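Local coordinates for DUF3887 domain-containing protein (Ruminococcus gnavus, PDB 4HYZ) that is of unknown function but belongs to the DUF3887 family, which falls within the NTF2-like clan of helix-backed, curved antiparallel sheets, at residues 26-31 against 90-95; 38-43 against 102-107. All coordinates share one frame; numbering follows the deposited sequence.

Contact 1 of 2, residues 26-31 against 90-95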
loop_
_atom_site.group_PDB
_atom_site.type_symbol
_atom_site.label_atom_id
_atom_site.label_comp_id
_atom_site.label_asym_id
_atom_site.label_seq_id
_atom_site.Cartn_x
_atom_site.Cartn_y
_atom_site.Cartn_z
ATOM N N ILE A 26 0.063 5.065 -28.109
ATOM C CA ILE A 26 0.730 4.274 -29.162
ATOM C C ILE A 26 -0.067 2.968 -29.360
ATOM O O ILE A 26 -0.253 2.555 -30.493
ATOM C CB ILE A 26 2.242 4.039 -28.861
ATOM C CG1 ILE A 26 3.069 5.374 -28.963
ATOM C CG2 ILE A 26 2.836 2.987 -29.800
ATOM C CD1 ILE A 26 4.388 5.418 -27.857
ATOM N N ALA A 27 -0.559 2.332 -28.271
ATOM C CA ALA A 27 -1.395 1.123 -28.377
ATOM C C ALA A 27 -2.708 1.427 -29.120
ATOM O O ALA A 27 -3.095 0.660 -29.996
ATOM C CB ALA A 27 -1.703 0.562 -26.994
ATOM N N GLN A 28 -3.343 2.579 -28.823
ATOM C CA GLN A 28 -4.595 2.972 -29.496
ATOM C C GLN A 28 -4.396 3.348 -30.971
ATOM O O GLN A 28 -5.372 3.356 -31.714
ATOM C CB GLN A 28 -5.285 4.142 -28.777
ATOM C CG GLN A 28 -5.841 3.789 -27.394
ATOM C CD GLN A 28 -6.192 5.015 -26.582
ATOM O OE1 GLN A 28 -5.866 6.179 -26.911
ATOM N NE2 GLN A 28 -6.851 4.782 -25.481
ATOM N N SER A 29 -3.159 3.681 -31.398
ATOM C CA SER A 29 -2.866 4.096 -32.776
ATOM C C SER A 29 -3.032 2.963 -33.790
ATOM O O SER A 29 -3.144 3.231 -34.991
ATOM C CB SER A 29 -1.449 4.657 -32.860
ATOM O OG SER A 29 -0.482 3.626 -32.764
ATOM N N LYS A 30 -3.050 1.698 -33.307
ATOM C CA LYS A 30 -3.194 0.451 -34.095
ATOM C C LYS A 30 -1.901 0.140 -34.875
ATOM O O LYS A 30 -1.879 -0.798 -35.672
ATOM C CB LYS A 30 -4.432 0.453 -35.038
ATOM C CG LYS A 30 -5.752 0.783 -34.334
ATOM C CD LYS A 30 -6.966 0.609 -35.235
ATOM C CE LYS A 30 -8.140 1.361 -34.653
ATOM N NZ LYS A 30 -9.404 1.158 -35.416
ATOM N N ASP A 31 -0.814 0.890 -34.612
ATOM C CA ASP A 31 0.498 0.663 -35.228
ATOM C C ASP A 31 1.250 -0.358 -34.361
ATOM O O ASP A 31 1.889 0.012 -33.368
ATOM C CB ASP A 31 1.273 1.992 -35.368
ATOM C CG ASP A 31 2.578 1.916 -36.122
ATOM O OD1 ASP A 31 3.169 0.821 -36.184
ATOM O OD2 ASP A 31 3.033 2.952 -36.616
ATOM N N VAL A 90 -8.383 4.754 -17.905
ATOM C CA VAL A 90 -8.587 5.336 -19.231
ATOM C C VAL A 90 -10.108 5.399 -19.421
ATOM O O VAL A 90 -10.801 4.378 -19.324
ATOM C CB VAL A 90 -7.835 4.632 -20.378
ATOM C CG1 VAL A 90 -8.038 5.387 -21.675
ATOM C CG2 VAL A 90 -6.342 4.525 -20.064
ATOM N N LYS A 91 -10.624 6.611 -19.578
ATOM C CA LYS A 91 -12.075 6.827 -19.721
ATOM C C LYS A 91 -12.452 6.847 -21.205
ATOM O O LYS A 91 -11.949 7.682 -21.951
ATOM C CB LYS A 91 -12.534 8.128 -19.014
ATOM C CG LYS A 91 -11.899 8.344 -17.636
ATOM C CD LYS A 91 -12.443 9.577 -16.931
ATOM C CE LYS A 91 -11.990 9.654 -15.496
ATOM N NZ LYS A 91 -12.347 10.956 -14.882
ATOM N N TYR A 92 -13.241 5.851 -21.636
ATOM C CA TYR A 92 -13.762 5.744 -23.007
ATOM C C TYR A 92 -15.241 6.075 -22.971
ATOM O O TYR A 92 -15.829 6.127 -21.881
ATOM C CB TYR A 92 -13.536 4.345 -23.612
ATOM C CG TYR A 92 -12.083 3.967 -23.794
ATOM C CD1 TYR A 92 -11.358 4.407 -24.897
ATOM C CD2 TYR A 92 -11.436 3.143 -22.876
ATOM C CE1 TYR A 92 -10.008 4.088 -25.052
ATOM C CE2 TYR A 92 -10.101 2.788 -23.037
ATOM C CZ TYR A 92 -9.387 3.258 -24.130
ATOM O OH TYR A 92 -8.059 2.914 -24.277
ATOM N N GLU A 93 -15.856 6.269 -24.145
ATOM C CA GLU A 93 -17.279 6.573 -24.274
ATOM C C GLU A 93 -18.140 5.482 -23.628
ATOM O O GLU A 93 -19.134 5.807 -22.969
ATOM C CB GLU A 93 -17.651 6.755 -25.750
ATOM C CG GLU A 93 -18.317 8.088 -26.056
ATOM N N GLU A 94 -17.733 4.203 -23.742
ATOM C CA GLU A 94 -18.521 3.115 -23.154
ATOM C C GLU A 94 -18.197 2.863 -21.662
ATOM O O GLU A 94 -18.847 2.031 -21.034
ATOM C CB GLU A 94 -18.369 1.810 -23.960
ATOM C CG GLU A 94 -18.969 1.856 -25.355
ATOM C CD GLU A 94 -20.396 2.360 -25.475
ATOM O OE1 GLU A 94 -21.256 1.955 -24.656
ATOM O OE2 GLU A 94 -20.649 3.172 -26.395
ATOM N N GLY A 95 -17.230 3.593 -21.113
ATOM C CA GLY A 95 -16.842 3.461 -19.711
ATOM C C GLY A 95 -15.352 3.484 -19.443
ATOM O O GLY A 95 -14.538 3.553 -20.360
#
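Gln28 overlaps the phenolic end of Tyr92 with its carboxamide, the two side chains coming from opposite directions to meet at the polar rim of the ring. NE2 of Gln28 donates to OH of Tyr92 at 2.5 Å, with an N-H...O angle of 145°. The length is short, so its exact value is doubtful, although the pairing is clear. The approach is along the edge, close to the ring plane, and NE2 of Gln28 lies 3.3 Å from CE1 of Tyr92. The hydroxyl sits almost in the plane of the amide, whereas amide and ring are turned 65° apart, so this is an edge contact and not a stack. Gln28 spans the gap because its chain runs extended beyond CG (chi2 166°), while its CA and that of Val90, the nearest CA pair between the segments, are 11.3 Å apart. A methyl of Val90, CG1, lies 4.0 Å from NE2 of Gln28, a marginal touch. Leu59 of helix 49-60 touches both Gln28 and Tyr92, and Tyr99 is hydrogen-bonded to the Tyr92 hydroxyl. With an alanine at position 28, that hydroxyl would probably keep Tyr99 but lose its amide donor, and a gap is likely to open beside Leu59. The type I turn from Tyr92 to Gly95 links antiparallel strands 81-92 and 95-103, so the helix meets the sheet at the end of a beta hairpin. With only 91 Å² buried between the segments, the chemistry implies a junction resting on one hydrogen bond, from a partly exposed amide to a buried phenol.

Contact 2 of 2, residues 38-43 against 102-107. With SO4 (sulfate ion), chain D.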
loop_
_atom_site.group_PDB
_atom_site.type_symbol
_atom_site.label_atom_id
_atom_site.label_comp_id
_atom_site.label_asym_id
_atom_site.label_seq_id
_atom_site.Cartn_x
_atom_site.Cartn_y
_atom_site.Cartn_z
ATOM N N ARG A 38 8.180 -0.188 -28.063
ATOM C CA ARG A 38 8.152 0.407 -26.722
ATOM C C ARG A 38 8.503 -0.629 -25.617
ATOM O O ARG A 38 8.712 -0.253 -24.468
ATOM C CB ARG A 38 6.802 1.095 -26.479
ATOM C CG ARG A 38 6.684 2.451 -27.226
ATOM C CD ARG A 38 7.675 3.497 -26.685
ATOM N NE ARG A 38 7.571 3.535 -25.221
ATOM C CZ ARG A 38 8.516 3.216 -24.344
ATOM N NH1 ARG A 38 9.776 3.042 -24.739
ATOM N NH2 ARG A 38 8.231 3.149 -23.057
ATOM N N PHE A 39 8.619 -1.921 -25.975
ATOM C CA PHE A 39 8.994 -2.993 -25.046
ATOM C C PHE A 39 10.500 -3.109 -24.977
ATOM O O PHE A 39 11.187 -2.757 -25.947
ATOM C CB PHE A 39 8.371 -4.346 -25.475
ATOM C CG PHE A 39 6.906 -4.457 -25.119
ATOM C CD1 PHE A 39 5.938 -3.795 -25.870
ATOM C CD2 PHE A 39 6.500 -5.164 -23.993
ATOM C CE1 PHE A 39 4.584 -3.866 -25.512
ATOM C CE2 PHE A 39 5.145 -5.235 -23.635
ATOM C CZ PHE A 39 4.196 -4.598 -24.399
ATOM N N THR A 40 11.032 -3.598 -23.831
ATOM C CA THR A 40 12.473 -3.855 -23.699
ATOM C C THR A 40 12.927 -4.722 -24.898
ATOM O O THR A 40 12.161 -5.593 -25.322
ATOM C CB THR A 40 12.804 -4.570 -22.380
ATOM O OG1 THR A 40 12.392 -5.935 -22.469
ATOM C CG2 THR A 40 12.160 -3.916 -21.172
ATOM N N LYS A 41 14.138 -4.479 -25.432
ATOM C CA LYS A 41 14.688 -5.210 -26.572
ATOM C C LYS A 41 14.508 -6.734 -26.425
ATOM O O LYS A 41 14.050 -7.381 -27.370
ATOM C CB LYS A 41 16.191 -4.886 -26.769
ATOM C CG LYS A 41 16.500 -3.405 -27.060
ATOM C CD LYS A 41 18.006 -3.132 -27.066
ATOM C CE LYS A 41 18.357 -1.683 -27.329
ATOM N NZ LYS A 41 19.822 -1.490 -27.535
ATOM N N ASP A 42 14.797 -7.282 -25.211
ATOM C CA ASP A 42 14.713 -8.709 -24.923
ATOM C C ASP A 42 13.276 -9.280 -24.960
ATOM O O ASP A 42 13.129 -10.480 -25.141
ATOM C CB ASP A 42 15.375 -9.002 -23.566
ATOM C CG ASP A 42 16.014 -10.373 -23.475
ATOM O OD1 ASP A 42 16.923 -10.670 -24.303
ATOM O OD2 ASP A 42 15.624 -11.146 -22.574
ATOM N N LEU A 43 12.230 -8.465 -24.794
ATOM C CA LEU A 43 10.859 -9.004 -24.818
ATOM C C LEU A 43 10.118 -8.790 -26.160
ATOM O O LEU A 43 9.053 -9.382 -26.334
ATOM C CB LEU A 43 10.004 -8.416 -23.682
ATOM C CG LEU A 43 10.391 -8.802 -22.256
ATOM C CD1 LEU A 43 9.736 -7.886 -21.276
ATOM C CD2 LEU A 43 10.025 -10.257 -21.941
ATOM N N ALA A 102 3.935 -2.042 -16.842
ATOM C CA ALA A 102 5.129 -2.185 -16.024
ATOM C C ALA A 102 6.339 -1.859 -16.864
ATOM O O ALA A 102 6.368 -2.159 -18.057
ATOM C CB ALA A 102 5.219 -3.590 -15.422
ATOM N N TYR A 103 7.335 -1.246 -16.237
ATOM C CA TYR A 103 8.548 -0.779 -16.884
ATOM C C TYR A 103 9.788 -1.281 -16.217
ATOM O O TYR A 103 9.825 -1.445 -14.990
ATOM C CB TYR A 103 8.586 0.777 -16.822
ATOM C CG TYR A 103 7.502 1.434 -17.654
ATOM C CD1 TYR A 103 7.654 1.598 -19.030
ATOM C CD2 TYR A 103 6.306 1.866 -17.070
ATOM C CE1 TYR A 103 6.664 2.208 -19.802
ATOM C CE2 TYR A 103 5.316 2.495 -17.831
ATOM C CZ TYR A 103 5.495 2.648 -19.201
ATOM O OH TYR A 103 4.525 3.210 -19.990
ATOM N N ASP A 104 10.857 -1.389 -17.008
ATOM C CA ASP A 104 12.170 -1.609 -16.430
ATOM C C ASP A 104 12.740 -0.197 -16.123
ATOM O O ASP A 104 12.085 0.826 -16.440
ATOM C CB ASP A 104 13.065 -2.477 -17.340
ATOM C CG ASP A 104 13.505 -1.886 -18.668
ATOM O OD1 ASP A 104 13.172 -0.705 -18.951
ATOM O OD2 ASP A 104 14.245 -2.561 -19.384
ATOM N N GLU A 105 13.931 -0.122 -15.507
ATOM C CA GLU A 105 14.507 1.172 -15.121
ATOM C C GLU A 105 14.806 2.070 -16.338
ATOM O O GLU A 105 14.839 3.294 -16.173
ATOM C CB GLU A 105 15.779 0.983 -14.269
ATOM C CG GLU A 105 15.485 0.494 -12.854
ATOM C CD GLU A 105 15.141 1.535 -11.802
ATOM O OE1 GLU A 105 15.000 2.725 -12.162
ATOM O OE2 GLU A 105 14.958 1.149 -10.622
ATOM N N ASP A 106 15.007 1.472 -17.545
ATOM C CA ASP A 106 15.227 2.242 -18.787
ATOM C C ASP A 106 13.917 2.783 -19.349
ATOM O O ASP A 106 13.917 3.395 -20.412
ATOM C CB ASP A 106 15.965 1.412 -19.848
ATOM C CG ASP A 106 17.421 1.160 -19.504
ATOM O OD1 ASP A 106 17.931 1.804 -18.562
ATOM O OD2 ASP A 106 18.053 0.325 -20.180
HETATM N N MSE A 107 12.789 2.538 -18.650
HETATM C CA MSE A 107 11.448 3.052 -18.999
HETATM C C MSE A 107 10.904 2.456 -20.299
HETATM O O MSE A 107 10.122 3.098 -21.042
HETATM C CB MSE A 107 11.417 4.601 -19.003
HETATM C CG MSE A 107 11.471 5.181 -17.560
HETATM SE SE MSE A 107 10.041 4.519 -16.399
HETATM C CE MSE A 107 8.456 5.026 -17.410
HETATM S S SO4 D . 16.088 -2.025 -22.368
HETATM O O1 SO4 D . 16.710 -3.122 -21.639
HETATM O O2 SO4 D . 17.039 -0.908 -22.405
HETATM O O3 SO4 D . 15.710 -2.487 -23.770
HETATM O O4 SO4 D . 14.922 -1.566 -21.663
#
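Arg38 and the turn after strand 95-103 form the tight part of this contact. NH2 of Arg38 donates to the backbone O of Met107 (a selenomethionine) at 2.8 Å with an N-H...O angle of 159°, and the acceptor lies close to the guanidinium plane while the donor lies in the carbonyl plane. Bends at chi2 and chi3 (-66° and -49°) fold the arginine chain back to this point. There NH2 of Arg38 also meets the edge of the buried Tyr103 ring, 3.7 Å from CE1, the two flat groups being nearly coplanar. Met107 CE closes over one face of that ring, 3.7 Å above its plane.

The other half faces solvent: Thr40 and Asp104 are partly exposed, Lys41 and Asp106 exposed, and a sulfate, probably from the crystallisation liquor, sits among them. The methyl of Thr40, CG2, meets the Asp104 carboxylate, nearest at OD2, 3.1 Å away. O3 of the sulfate accepts from Lys41 N at 3.0 Å, at the start of helix 41-44, for which Thr40 is the N-cap; Asn108 ND2 also binds the ion.

Asp23 of helix 13-28 forms a salt bridge with Arg38 NE and a hydrogen bond with Tyr103 OH, and Asn108 bonds Arg38 NH1 and Asp104 OD1. The contact thus sits between helix 13-28 and outer strand 109-113, whose Leu109 makes backbone bonds to Arg38 and Thr40.

In the fold
From the N terminus, the chain first runs through helix 13-28, whose C-terminal part, with the loop after it, supplies residues 26-31, then through helix 32-36 to residues 38-43. Helix 49-60 and strand 65-78 follow before strand 81-92 reaches 90-95 and closes the loop of contact 1; strand 95-103 then leads to 102-107 and closes contact 2. Each loop holds 58 residues, and because the segments alternate, the loops cross. The centres lie 21 Å apart, on opposite sides of the chain's centre, yet Ile26 CD1 packs 3.8 Å from Arg38 CG. Together they tie the helical N-terminal half to the end of strand 81-92 and to the end of strand 95-103 with its following turn.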